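Local coordinates for universal stress protein A-like protein (Arabidopsis thaliana, PDB 2GM3) that binds AMP as a member of the universal stress protein family, although its precise cellular role is not established, at residues A[8-13]-A[127-132]; A[28-33]-A[159-164]; A[48-53]-A[103-108]. All blocks are in the same frame, centred on the assembly; numbering follows the deposited sequence.

Contact 1 of 3, residues A[8-13]-A[127-132]; sequences VMVAVN and FLVVGS. With AMP (adenosine monophosphate), chain G.
Ala11 and Val130 touch just before the strands diverge, and there the ribose O2' of AMP is gripped from both strands: it donates to Ala11 O at 2.6 Å and accepts from Gly131 N at 3.0 Å. The ribose hydroxyl is thereby inserted where the backbone bonding of the pair would otherwise have continued. A side chain at Gly131 would run into O3' of the same sugar. Next to the grip, Ala11 CB meets Val130 CG1 at 3.8 Å, and the methyl of Ala11 also lies against the N3 side of the adenine. Asn13 brings CB to the purine at C5 and turns OD1 toward the ribose, while Ser24 OG holds OD1 by a hydrogen bond.

Segments 8-13 and 127-132 are adjacent parallel strands in the middle of the sheet of this HUP-type alpha/beta fold. The strand order has its switch point here, strands being added to one side of 6-11 first and to the other side afterwards, and the nucleotide sits at the C-terminal ends of the two strands, as in other folds of Rossmann-like topology. Upstream, Met9 N donates to Phe127 O, Val129 N donates to Met9 O at 2.6 Å, and Ala11 N closes on Val129 O. Leu128 CA adds a weaker CH contact to Met9 O.

On one face of the sheet Phe127 CG lies between the backbone N and the carbonyl carbon (chi1 69°), and the ring lies beside Val8. Val8 CG1 stands over the ring face, 4.0 Å from its centroid and 27° off the normal; CG2 touches Phe127 CE2 at 3.5 Å. Trp33 of the second subunit meets the same ring at about 85°. On the other face Met9, present as selenomethionine, bends at its end and brings CE to 3.6 Å from Leu128 CD1, where Ile116 of helix 112-123 packs on both.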
loop_
_atom_site.group_PDB
_atom_site.type_symbol
_atom_site.label_atom_id
_atom_site.label_comp_id
_atom_site.label_asym_id
_atom_site.label_seq_id
_atom_site.Cartn_x
_atom_site.Cartn_y
_atom_site.Cartn_z
ATOM N N VAL A 8 7.083 -2.975 8.483
ATOM C CA VAL A 8 5.844 -3.212 7.810
ATOM C C VAL A 8 4.787 -3.598 8.848
ATOM O O VAL A 8 4.838 -4.703 9.406
ATOM C CB VAL A 8 6.023 -4.365 6.828
ATOM C CG1 VAL A 8 4.764 -4.544 5.965
ATOM C CG2 VAL A 8 7.250 -4.135 5.972
HETATM N N MSE A 9 3.821 -2.701 9.083
HETATM C CA MSE A 9 2.693 -3.028 9.967
HETATM C C MSE A 9 1.623 -3.768 9.185
HETATM O O MSE A 9 1.225 -3.305 8.119
HETATM C CB MSE A 9 2.090 -1.776 10.579
HETATM C CG MSE A 9 1.072 -2.141 11.673
HETATM SE SE MSE A 9 0.582 -0.643 12.765
HETATM C CE MSE A 9 -1.156 -0.637 12.324
ATOM N N VAL A 10 1.184 -4.911 9.695
ATOM C CA VAL A 10 0.212 -5.759 8.983
ATOM C C VAL A 10 -0.967 -5.952 9.902
ATOM O O VAL A 10 -0.813 -6.489 10.977
ATOM C CB VAL A 10 0.797 -7.119 8.611
ATOM C CG1 VAL A 10 -0.238 -7.950 7.898
ATOM C CG2 VAL A 10 2.037 -6.971 7.718
ATOM N N ALA A 11 -2.135 -5.480 9.485
ATOM C CA ALA A 11 -3.316 -5.502 10.294
ATOM C C ALA A 11 -4.003 -6.838 10.024
ATOM O O ALA A 11 -4.413 -7.113 8.890
ATOM C CB ALA A 11 -4.206 -4.335 9.906
ATOM N N VAL A 12 -4.131 -7.669 11.057
ATOM C CA VAL A 12 -4.657 -9.029 10.890
ATOM C C VAL A 12 -5.906 -9.236 11.727
ATOM O O VAL A 12 -6.022 -8.737 12.863
ATOM C CB VAL A 12 -3.595 -10.121 11.205
ATOM C CG1 VAL A 12 -2.330 -9.955 10.316
ATOM C CG2 VAL A 12 -3.195 -10.118 12.649
ATOM N N ASN A 13 -6.866 -9.943 11.146
ATOM C CA ASN A 13 -8.096 -10.254 11.847
ATOM C C ASN A 13 -8.552 -11.689 11.560
ATOM O O ASN A 13 -7.986 -12.378 10.690
ATOM C CB ASN A 13 -9.173 -9.255 11.468
ATOM C CG ASN A 13 -9.538 -9.333 10.010
ATOM O OD1 ASN A 13 -8.668 -9.427 9.117
ATOM N ND2 ASN A 13 -10.827 -9.288 9.745
ATOM N N PHE A 127 5.303 1.443 6.543
ATOM C CA PHE A 127 4.008 1.337 5.948
ATOM C C PHE A 127 3.058 0.363 6.608
ATOM O O PHE A 127 3.473 -0.493 7.391
ATOM C CB PHE A 127 4.086 1.113 4.435
ATOM C CG PHE A 127 4.631 -0.223 3.994
ATOM C CD1 PHE A 127 3.787 -1.157 3.424
ATOM C CD2 PHE A 127 5.997 -0.498 4.048
ATOM C CE1 PHE A 127 4.286 -2.387 2.950
ATOM C CE2 PHE A 127 6.499 -1.693 3.597
ATOM C CZ PHE A 127 5.648 -2.648 3.042
ATOM N N LEU A 128 1.781 0.491 6.244
ATOM C CA LEU A 128 0.696 -0.349 6.745
ATOM C C LEU A 128 0.174 -1.232 5.618
ATOM O O LEU A 128 -0.143 -0.742 4.530
ATOM C CB LEU A 128 -0.431 0.579 7.249
ATOM C CG LEU A 128 -1.778 0.006 7.664
ATOM C CD1 LEU A 128 -1.578 -1.054 8.764
ATOM C CD2 LEU A 128 -2.711 1.068 8.123
ATOM N N VAL A 129 0.098 -2.525 5.868
ATOM C CA VAL A 129 -0.559 -3.448 4.957
ATOM C C VAL A 129 -1.918 -3.873 5.542
ATOM O O VAL A 129 -2.001 -4.327 6.689
ATOM C CB VAL A 129 0.284 -4.705 4.727
ATOM C CG1 VAL A 129 -0.427 -5.647 3.798
ATOM C CG2 VAL A 129 1.668 -4.369 4.177
ATOM N N VAL A 130 -2.970 -3.702 4.752
ATOM C CA VAL A 130 -4.273 -4.182 5.103
ATOM C C VAL A 130 -4.760 -4.965 3.922
ATOM O O VAL A 130 -4.467 -4.619 2.765
ATOM C CB VAL A 130 -5.294 -3.011 5.431
ATOM C CG1 VAL A 130 -4.896 -2.305 6.739
ATOM C CG2 VAL A 130 -5.356 -1.994 4.296
ATOM N N GLY A 131 -5.485 -6.035 4.212
ATOM C CA GLY A 131 -6.251 -6.732 3.217
ATOM C C GLY A 131 -7.455 -5.857 2.920
ATOM O O GLY A 131 -7.638 -4.823 3.560
ATOM N N SER A 132 -8.265 -6.261 1.943
ATOM C CA SER A 132 -9.456 -5.533 1.605
ATOM C C SER A 132 -10.420 -6.469 0.915
ATOM O O SER A 132 -10.015 -7.274 0.086
ATOM C CB SER A 132 -9.118 -4.362 0.688
ATOM O OG SER A 132 -10.311 -3.832 0.118
HETATM P P AMP G . -12.057 -4.249 4.774
HETATM O O1P AMP G . -12.801 -4.186 5.984
HETATM O O2P AMP G . -12.433 -5.365 3.873
HETATM O O3P AMP G . -11.874 -3.014 4.032
HETATM O "O5'" AMP G . -10.549 -4.610 5.138
HETATM C "C5'" AMP G . -10.245 -5.856 5.725
HETATM C "C4'" AMP G . -8.883 -5.692 6.343
HETATM O "O4'" AMP G . -8.909 -4.764 7.481
HETATM C "C3'" AMP G . -8.336 -6.977 6.897
HETATM O "O3'" AMP G . -7.725 -7.712 5.797
HETATM C "C2'" AMP G . -7.283 -6.453 7.861
HETATM O "O2'" AMP G . -6.092 -6.169 7.127
HETATM C "C1'" AMP G . -7.903 -5.167 8.397
HETATM N N9 AMP G . -8.690 -5.493 9.602
HETATM C C8 AMP G . -10.020 -5.722 9.694
HETATM N N7 AMP G . -10.335 -5.988 10.974
HETATM C C5 AMP G . -9.215 -5.887 11.701
HETATM C C6 AMP G . -8.896 -6.025 13.055
HETATM N N6 AMP G . -9.793 -6.326 13.976
HETATM N N1 AMP G . -7.632 -5.859 13.428
HETATM C C2 AMP G . -6.668 -5.571 12.576
HETATM N N3 AMP G . -6.917 -5.423 11.283
HETATM C C4 AMP G . -8.175 -5.573 10.824
#

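Contact 2 of 3, residues A[28-33]-A[159-164]; sequences KRAFEW and MTIKRN
Ile161 carries the apolar part of the contact, its side chain filling the space between Ala30 and Trp33 on the helix. Its CD1 reaches Trp33 CE3 at 3.6 Å, and CG1 stands above one face of the indole, displaced toward the rim. The same CD1 lies 3.5 Å from Ala30 O, while Ala30 CB meets it at 4.0 Å. With CG2 anti to the backbone N (chi1 -58° for CG1), that methyl is left near Ala30 CA and Arg29 CG.

A Met-aromatic contact follows at the far end of the indole. Met159, a selenomethionine folded at chi2 and chi3, sets CE 3.9 Å from Trp33 CZ3, and its SE approaches the six-membered ring obliquely, 5.2 Å from the centroid.

The polar groups lie over one another without a hydrogen bond. Asn164 ND2 sits 3.3 Å above the plane of the Arg29 guanidinium, toward its rim, with the two flat groups only 10° from parallel. Both nearest nitrogens are donors. Arg29 NE makes its salt bridge with Glu167 OE1, which also accepts from the backbone N of Asn164. Glu32 OE1, one turn along the helix, makes a second salt bridge with Arg29 NH1 at 3.5 Å.

Helix 25-39 runs across strand 158-162 at 116° between the short segments, covering this side of the sheet; Ala30 and Ile161 also pack on Val129 of strand 127-132. Beyond Met159 and Thr160 the sheet continues, antiparallel, into the second subunit, whose Pro157 touches Trp33 and Ile161.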
loop_
_atom_site.group_PDB
_atom_site.type_symbol
_atom_site.label_atom_id
_atom_site.label_comp_id
_atom_site.label_asym_id
_atom_site.label_seq_id
_atom_site.Cartn_x
_atom_site.Cartn_y
_atom_site.Cartn_z
ATOM N N LYS A 28 -4.790 -12.625 5.302
ATOM C CA LYS A 28 -3.894 -13.710 5.046
ATOM C C LYS A 28 -3.255 -13.507 3.678
ATOM O O LYS A 28 -2.019 -13.612 3.519
ATOM C CB LYS A 28 -4.657 -15.038 5.072
ATOM C CG LYS A 28 -3.756 -16.256 5.265
ATOM C CD LYS A 28 -4.542 -17.591 5.258
ATOM C CE LYS A 28 -3.620 -18.734 4.871
ATOM N NZ LYS A 28 -4.248 -20.084 5.102
ATOM N N ARG A 29 -4.101 -13.237 2.689
ATOM C CA ARG A 29 -3.637 -12.930 1.362
ATOM C C ARG A 29 -2.696 -11.731 1.406
ATOM O O ARG A 29 -1.605 -11.759 0.818
ATOM C CB ARG A 29 -4.820 -12.667 0.414
ATOM C CG ARG A 29 -4.385 -12.129 -0.928
ATOM C CD ARG A 29 -3.453 -13.147 -1.624
ATOM N NE ARG A 29 -4.029 -14.474 -1.539
ATOM C CZ ARG A 29 -3.345 -15.575 -1.289
ATOM N NH1 ARG A 29 -2.023 -15.528 -1.121
ATOM N NH2 ARG A 29 -3.993 -16.725 -1.204
ATOM N N ALA A 30 -3.116 -10.703 2.145
ATOM C CA ALA A 30 -2.316 -9.498 2.305
ATOM C C ALA A 30 -0.914 -9.784 2.866
ATOM O O ALA A 30 0.081 -9.275 2.358
ATOM C CB ALA A 30 -3.035 -8.538 3.195
ATOM N N PHE A 31 -0.869 -10.583 3.927
ATOM C CA PHE A 31 0.386 -10.977 4.555
ATOM C C PHE A 31 1.227 -11.815 3.603
ATOM O O PHE A 31 2.381 -11.513 3.384
ATOM C CB PHE A 31 0.092 -11.805 5.790
ATOM C CG PHE A 31 1.309 -12.338 6.480
ATOM C CD1 PHE A 31 1.967 -11.565 7.448
ATOM C CD2 PHE A 31 1.735 -13.657 6.249
ATOM C CE1 PHE A 31 3.070 -12.072 8.109
ATOM C CE2 PHE A 31 2.828 -14.175 6.932
ATOM C CZ PHE A 31 3.492 -13.385 7.869
ATOM N N GLU A 32 0.657 -12.859 3.037
ATOM C CA GLU A 32 1.436 -13.729 2.154
ATOM C C GLU A 32 1.966 -13.006 0.915
ATOM O O GLU A 32 3.075 -13.246 0.482
ATOM C CB GLU A 32 0.639 -14.961 1.726
ATOM C CG GLU A 32 0.232 -15.768 2.956
ATOM C CD GLU A 32 -0.292 -17.153 2.659
ATOM O OE1 GLU A 32 -0.881 -17.382 1.573
ATOM O OE2 GLU A 32 -0.110 -18.009 3.557
ATOM N N TRP A 33 1.160 -12.119 0.360
ATOM C CA TRP A 33 1.551 -11.357 -0.779
ATOM C C TRP A 33 2.736 -10.467 -0.426
ATOM O O TRP A 33 3.692 -10.388 -1.206
ATOM C CB TRP A 33 0.388 -10.497 -1.242
ATOM C CG TRP A 33 0.634 -9.771 -2.500
ATOM C CD1 TRP A 33 0.320 -10.197 -3.763
ATOM C CD2 TRP A 33 1.229 -8.486 -2.646
ATOM N NE1 TRP A 33 0.679 -9.264 -4.669
ATOM C CE2 TRP A 33 1.240 -8.194 -4.022
ATOM C CE3 TRP A 33 1.769 -7.554 -1.751
ATOM C CZ2 TRP A 33 1.778 -7.013 -4.536
ATOM C CZ3 TRP A 33 2.293 -6.369 -2.262
ATOM C CH2 TRP A 33 2.278 -6.109 -3.645
HETATM N N MSE A 159 -0.740 -0.019 1.935
HETATM C CA MSE A 159 -0.773 -0.968 0.877
HETATM C C MSE A 159 -2.067 -1.716 1.106
HETATM O O MSE A 159 -2.236 -2.333 2.164
HETATM C CB MSE A 159 0.391 -1.941 1.061
HETATM C CG MSE A 159 0.366 -3.091 0.075
HETATM SE SE MSE A 159 0.805 -2.442 -1.704
HETATM C CE MSE A 159 2.615 -2.524 -1.513
ATOM N N THR A 160 -2.983 -1.655 0.141
ATOM C CA THR A 160 -4.223 -2.411 0.223
ATOM C C THR A 160 -4.146 -3.545 -0.785
ATOM O O THR A 160 -3.940 -3.305 -1.980
ATOM C CB THR A 160 -5.504 -1.573 -0.086
ATOM O OG1 THR A 160 -5.342 -0.927 -1.334
ATOM C CG2 THR A 160 -5.687 -0.502 0.893
ATOM N N ILE A 161 -4.306 -4.776 -0.282
ATOM C CA ILE A 161 -4.255 -5.981 -1.088
ATOM C C ILE A 161 -5.586 -6.669 -1.013
ATOM O O ILE A 161 -6.064 -6.938 0.073
ATOM C CB ILE A 161 -3.132 -6.943 -0.575
ATOM C CG1 ILE A 161 -1.775 -6.218 -0.604
ATOM C CG2 ILE A 161 -3.082 -8.258 -1.406
ATOM C CD1 ILE A 161 -0.901 -6.512 0.509
ATOM N N LYS A 162 -6.178 -6.926 -2.178
ATOM C CA LYS A 162 -7.452 -7.600 -2.321
ATOM C C LYS A 162 -7.195 -9.059 -2.551
ATOM O O LYS A 162 -6.094 -9.434 -2.906
ATOM C CB LYS A 162 -8.246 -7.071 -3.506
ATOM C CG LYS A 162 -8.821 -5.682 -3.272
ATOM C CD LYS A 162 -9.239 -5.048 -4.614
ATOM C CE LYS A 162 -9.494 -3.543 -4.485
ATOM N NZ LYS A 162 -8.993 -2.798 -5.737
ATOM N N ARG A 163 -8.212 -9.889 -2.353
ATOM C CA ARG A 163 -8.081 -11.329 -2.432
ATOM C C ARG A 163 -8.044 -11.758 -3.875
ATOM O O ARG A 163 -8.506 -11.032 -4.748
ATOM C CB ARG A 163 -9.262 -11.999 -1.718
ATOM C CG ARG A 163 -9.236 -11.749 -0.187
ATOM C CD ARG A 163 -10.546 -12.046 0.480
ATOM N NE ARG A 163 -11.597 -11.267 -0.126
ATOM C CZ ARG A 163 -12.802 -11.156 0.387
ATOM N NH1 ARG A 163 -13.089 -11.784 1.532
ATOM N NH2 ARG A 163 -13.716 -10.434 -0.247
ATOM N N ASN A 164 -7.488 -12.936 -4.135
ATOM C CA ASN A 164 -7.571 -13.534 -5.458
ATOM C C ASN A 164 -9.020 -13.857 -5.755
ATOM O O ASN A 164 -9.802 -14.129 -4.856
ATOM C CB ASN A 164 -6.716 -14.816 -5.539
ATOM C CG ASN A 164 -5.221 -14.558 -5.256
ATOM O OD1 ASN A 164 -4.715 -13.446 -5.472
ATOM N ND2 ASN A 164 -4.518 -15.579 -4.772
#

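Contact 3 of 3, residues A[48-53]-A[103-108]; sequences ILLLHV and CEAWIK. With AMP (adenosine monophosphate), chain G.
Trp106 lies across Leu49 and Leu51 of the neighbouring strand, on the face of the sheet that these three share. From CB its CG goes between the backbone N and the carbonyl carbon (chi1 71°), and the ring then covers the adjoining strand. CD1, NE1 and CE2 meet Leu51 CD1, which comes in obliquely, 3.5 Å from NE1, and also packs on Lys108 CG; the proton of NE1 goes to Glu119 OE2 of helix 112-123. In the middle, Leu50 O stands 3.6 Å above one ring face, nearest to CE3. At the tip, CZ3 and CH2 each lie 3.9 Å from Leu49 CB, which comes in at the ring edge. An alanine here would probably leave Glu119 OE2 without its indole donor and open a gap between Leu49 CB and Leu51 CD1.

Five backbone hydrogen bonds join the parallel strands along their length, among them Leu50 N to Glu104 O at 2.7 Å and Lys108 N to His52 O at 3.1 Å. On the other face Leu50 CB meets Ala105 CB.

At the C-terminal end Val53 N donates to AMP N1 at 2.9 Å, and AMP N6 donates to Val53 O at 2.8 Å. This donor and acceptor pair matches adenine, whereas guanine, with a hydrogen on N1 and an oxygen at C6, would probably be refused by the same backbone.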
loop_
_atom_site.group_PDB
_atom_site.type_symbol
_atom_site.label_atom_id
_atom_site.label_comp_id
_atom_site.label_asym_id
_atom_site.label_seq_id
_atom_site.Cartn_x
_atom_site.Cartn_y
_atom_site.Cartn_z
ATOM N N ILE A 48 8.261 -7.230 10.385
ATOM C CA ILE A 48 6.824 -7.248 10.312
ATOM C C ILE A 48 6.235 -6.936 11.689
ATOM O O ILE A 48 6.623 -7.543 12.702
ATOM C CB ILE A 48 6.349 -8.586 9.827
ATOM C CG1 ILE A 48 7.065 -8.938 8.512
ATOM C CG2 ILE A 48 4.839 -8.608 9.697
ATOM C CD1 ILE A 48 6.914 -7.950 7.317
ATOM N N LEU A 49 5.333 -5.962 11.730
ATOM C CA LEU A 49 4.662 -5.599 12.972
ATOM C C LEU A 49 3.192 -6.035 12.825
ATOM O O LEU A 49 2.466 -5.477 12.042
ATOM C CB LEU A 49 4.801 -4.092 13.252
ATOM C CG LEU A 49 6.223 -3.571 13.248
ATOM C CD1 LEU A 49 6.223 -2.084 13.232
ATOM C CD2 LEU A 49 6.995 -4.057 14.463
ATOM N N LEU A 50 2.802 -7.080 13.542
ATOM C CA LEU A 50 1.490 -7.664 13.387
ATOM C C LEU A 50 0.556 -7.113 14.426
ATOM O O LEU A 50 0.779 -7.292 15.614
ATOM C CB LEU A 50 1.571 -9.166 13.532
ATOM C CG LEU A 50 2.370 -9.941 12.494
ATOM C CD1 LEU A 50 2.828 -11.211 13.092
ATOM C CD2 LEU A 50 1.449 -10.206 11.210
ATOM N N LEU A 51 -0.479 -6.408 13.982
ATOM C CA LEU A 51 -1.439 -5.868 14.904
ATOM C C LEU A 51 -2.831 -6.483 14.697
ATOM O O LEU A 51 -3.366 -6.486 13.573
ATOM C CB LEU A 51 -1.483 -4.364 14.783
ATOM C CG LEU A 51 -2.691 -3.685 15.421
ATOM C CD1 LEU A 51 -2.619 -3.625 16.937
ATOM C CD2 LEU A 51 -2.803 -2.279 14.843
ATOM N N HIS A 52 -3.407 -6.975 15.798
ATOM C CA HIS A 52 -4.801 -7.391 15.817
ATOM C C HIS A 52 -5.584 -6.463 16.685
ATOM O O HIS A 52 -5.218 -6.204 17.833
ATOM C CB HIS A 52 -4.959 -8.808 16.363
ATOM C CG HIS A 52 -6.383 -9.222 16.502
ATOM N ND1 HIS A 52 -7.205 -9.430 15.415
ATOM C CD2 HIS A 52 -7.143 -9.455 17.600
ATOM C CE1 HIS A 52 -8.407 -9.788 15.834
ATOM N NE2 HIS A 52 -8.390 -9.833 17.154
ATOM N N VAL A 53 -6.685 -5.945 16.164
ATOM C CA VAL A 53 -7.555 -5.157 17.016
ATOM C C VAL A 53 -8.715 -6.010 17.502
ATOM O O VAL A 53 -9.442 -6.585 16.721
ATOM C CB VAL A 53 -7.998 -3.856 16.350
ATOM C CG1 VAL A 53 -8.747 -2.950 17.333
ATOM C CG2 VAL A 53 -6.782 -3.130 15.873
ATOM N N CYS A 103 9.700 -10.256 13.530
ATOM C CA CYS A 103 8.366 -9.743 13.727
ATOM C C CYS A 103 8.081 -9.374 15.170
ATOM O O CYS A 103 8.743 -9.837 16.095
ATOM C CB CYS A 103 7.312 -10.752 13.237
ATOM S SG CYS A 103 7.300 -12.297 14.105
ATOM N N GLU A 104 7.082 -8.529 15.334
ATOM C CA GLU A 104 6.506 -8.209 16.615
ATOM C C GLU A 104 5.016 -8.274 16.454
ATOM O O GLU A 104 4.472 -7.760 15.486
ATOM C CB GLU A 104 6.898 -6.806 17.022
ATOM C CG GLU A 104 8.344 -6.721 17.397
ATOM C CD GLU A 104 8.670 -5.490 18.232
ATOM O OE1 GLU A 104 8.050 -4.416 18.043
ATOM O OE2 GLU A 104 9.559 -5.607 19.085
ATOM N N ALA A 105 4.336 -8.895 17.399
ATOM C CA ALA A 105 2.894 -9.030 17.265
ATOM C C ALA A 105 2.236 -8.679 18.572
ATOM O O ALA A 105 2.702 -9.080 19.631
ATOM C CB ALA A 105 2.526 -10.443 16.842
ATOM N N TRP A 106 1.150 -7.916 18.492
ATOM C CA TRP A 106 0.412 -7.572 19.698
ATOM C C TRP A 106 -1.037 -7.252 19.392
ATOM O O TRP A 106 -1.452 -7.137 18.213
ATOM C CB TRP A 106 1.078 -6.418 20.416
ATOM C CG TRP A 106 0.920 -5.161 19.707
ATOM C CD1 TRP A 106 0.018 -4.192 19.972
ATOM C CD2 TRP A 106 1.672 -4.719 18.576
ATOM N NE1 TRP A 106 0.144 -3.182 19.080
ATOM C CE2 TRP A 106 1.164 -3.465 18.215
ATOM C CE3 TRP A 106 2.739 -5.259 17.845
ATOM C CZ2 TRP A 106 1.686 -2.711 17.140
ATOM C CZ3 TRP A 106 3.269 -4.507 16.784
ATOM C CH2 TRP A 106 2.728 -3.252 16.434
ATOM N N ILE A 107 -1.791 -7.095 20.476
ATOM C CA ILE A 107 -3.209 -6.849 20.419
ATOM C C ILE A 107 -3.505 -5.514 21.075
ATOM O O ILE A 107 -2.928 -5.188 22.105
ATOM C CB ILE A 107 -3.951 -7.982 21.147
ATOM C CG1 ILE A 107 -3.747 -9.287 20.354
ATOM C CG2 ILE A 107 -5.442 -7.622 21.312
ATOM C CD1 ILE A 107 -4.268 -10.573 20.983
ATOM N N LYS A 108 -4.371 -4.732 20.436
ATOM C CA LYS A 108 -4.950 -3.545 21.028
ATOM C C LYS A 108 -6.459 -3.706 21.033
ATOM O O LYS A 108 -7.002 -4.510 20.275
ATOM C CB LYS A 108 -4.522 -2.319 20.227
ATOM C CG LYS A 108 -3.053 -1.946 20.407
ATOM C CD LYS A 108 -2.795 -1.295 21.768
ATOM C CE LYS A 108 -1.321 -1.022 21.973
ATOM N NZ LYS A 108 -1.035 -0.602 23.392
HETATM P P AMP G . -12.057 -4.249 4.774
HETATM O O1P AMP G . -12.801 -4.186 5.984
HETATM O O2P AMP G . -12.433 -5.365 3.873
HETATM O O3P AMP G . -11.874 -3.014 4.032
HETATM O "O5'" AMP G . -10.549 -4.610 5.138
HETATM C "C5'" AMP G . -10.245 -5.856 5.725
HETATM C "C4'" AMP G . -8.883 -5.692 6.343
HETATM O "O4'" AMP G . -8.909 -4.764 7.481
HETATM C "C3'" AMP G . -8.336 -6.977 6.897
HETATM O "O3'" AMP G . -7.725 -7.712 5.797
HETATM C "C2'" AMP G . -7.283 -6.453 7.861
HETATM O "O2'" AMP G . -6.092 -6.169 7.127
HETATM C "C1'" AMP G . -7.903 -5.167 8.397
HETATM N N9 AMP G . -8.690 -5.493 9.602
HETATM C C8 AMP G . -10.020 -5.722 9.694
HETATM N N7 AMP G . -10.335 -5.988 10.974
HETATM C C5 AMP G . -9.215 -5.887 11.701
HETATM C C6 AMP G . -8.896 -6.025 13.055
HETATM N N6 AMP G . -9.793 -6.326 13.976
HETATM N N1 AMP G . -7.632 -5.859 13.428
HETATM C C2 AMP G . -6.668 -5.571 12.576
HETATM N N3 AMP G . -6.917 -5.423 11.283
HETATM C C4 AMP G . -8.175 -5.573 10.824
#

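The three contacts share one parallel sheet: contact 1 lies at its middle, contact 3 toward one edge and contact 2 at the strand outermost on the other side within this chain. Contacts 1 and 3, with centres about 10 Å apart, are joined by probable backbone bonds, Leu49 N to Val8 O and Val10 N to Leu49 O, both 2.7 Å. Both end on AMP, contact 1 at the ribose and part of the base, contact 3 at N1 and N6 of the adenine. Contact 2, about 9 Å from contact 1, flanks strand 127-132, with a probable bond from Met159 N to Leu128 O (2.8 Å); Ala30 CB lies 3.6 Å from Gly131 N, close to the sugar. Phe31 touches Ile48 and Leu50 of contact 3.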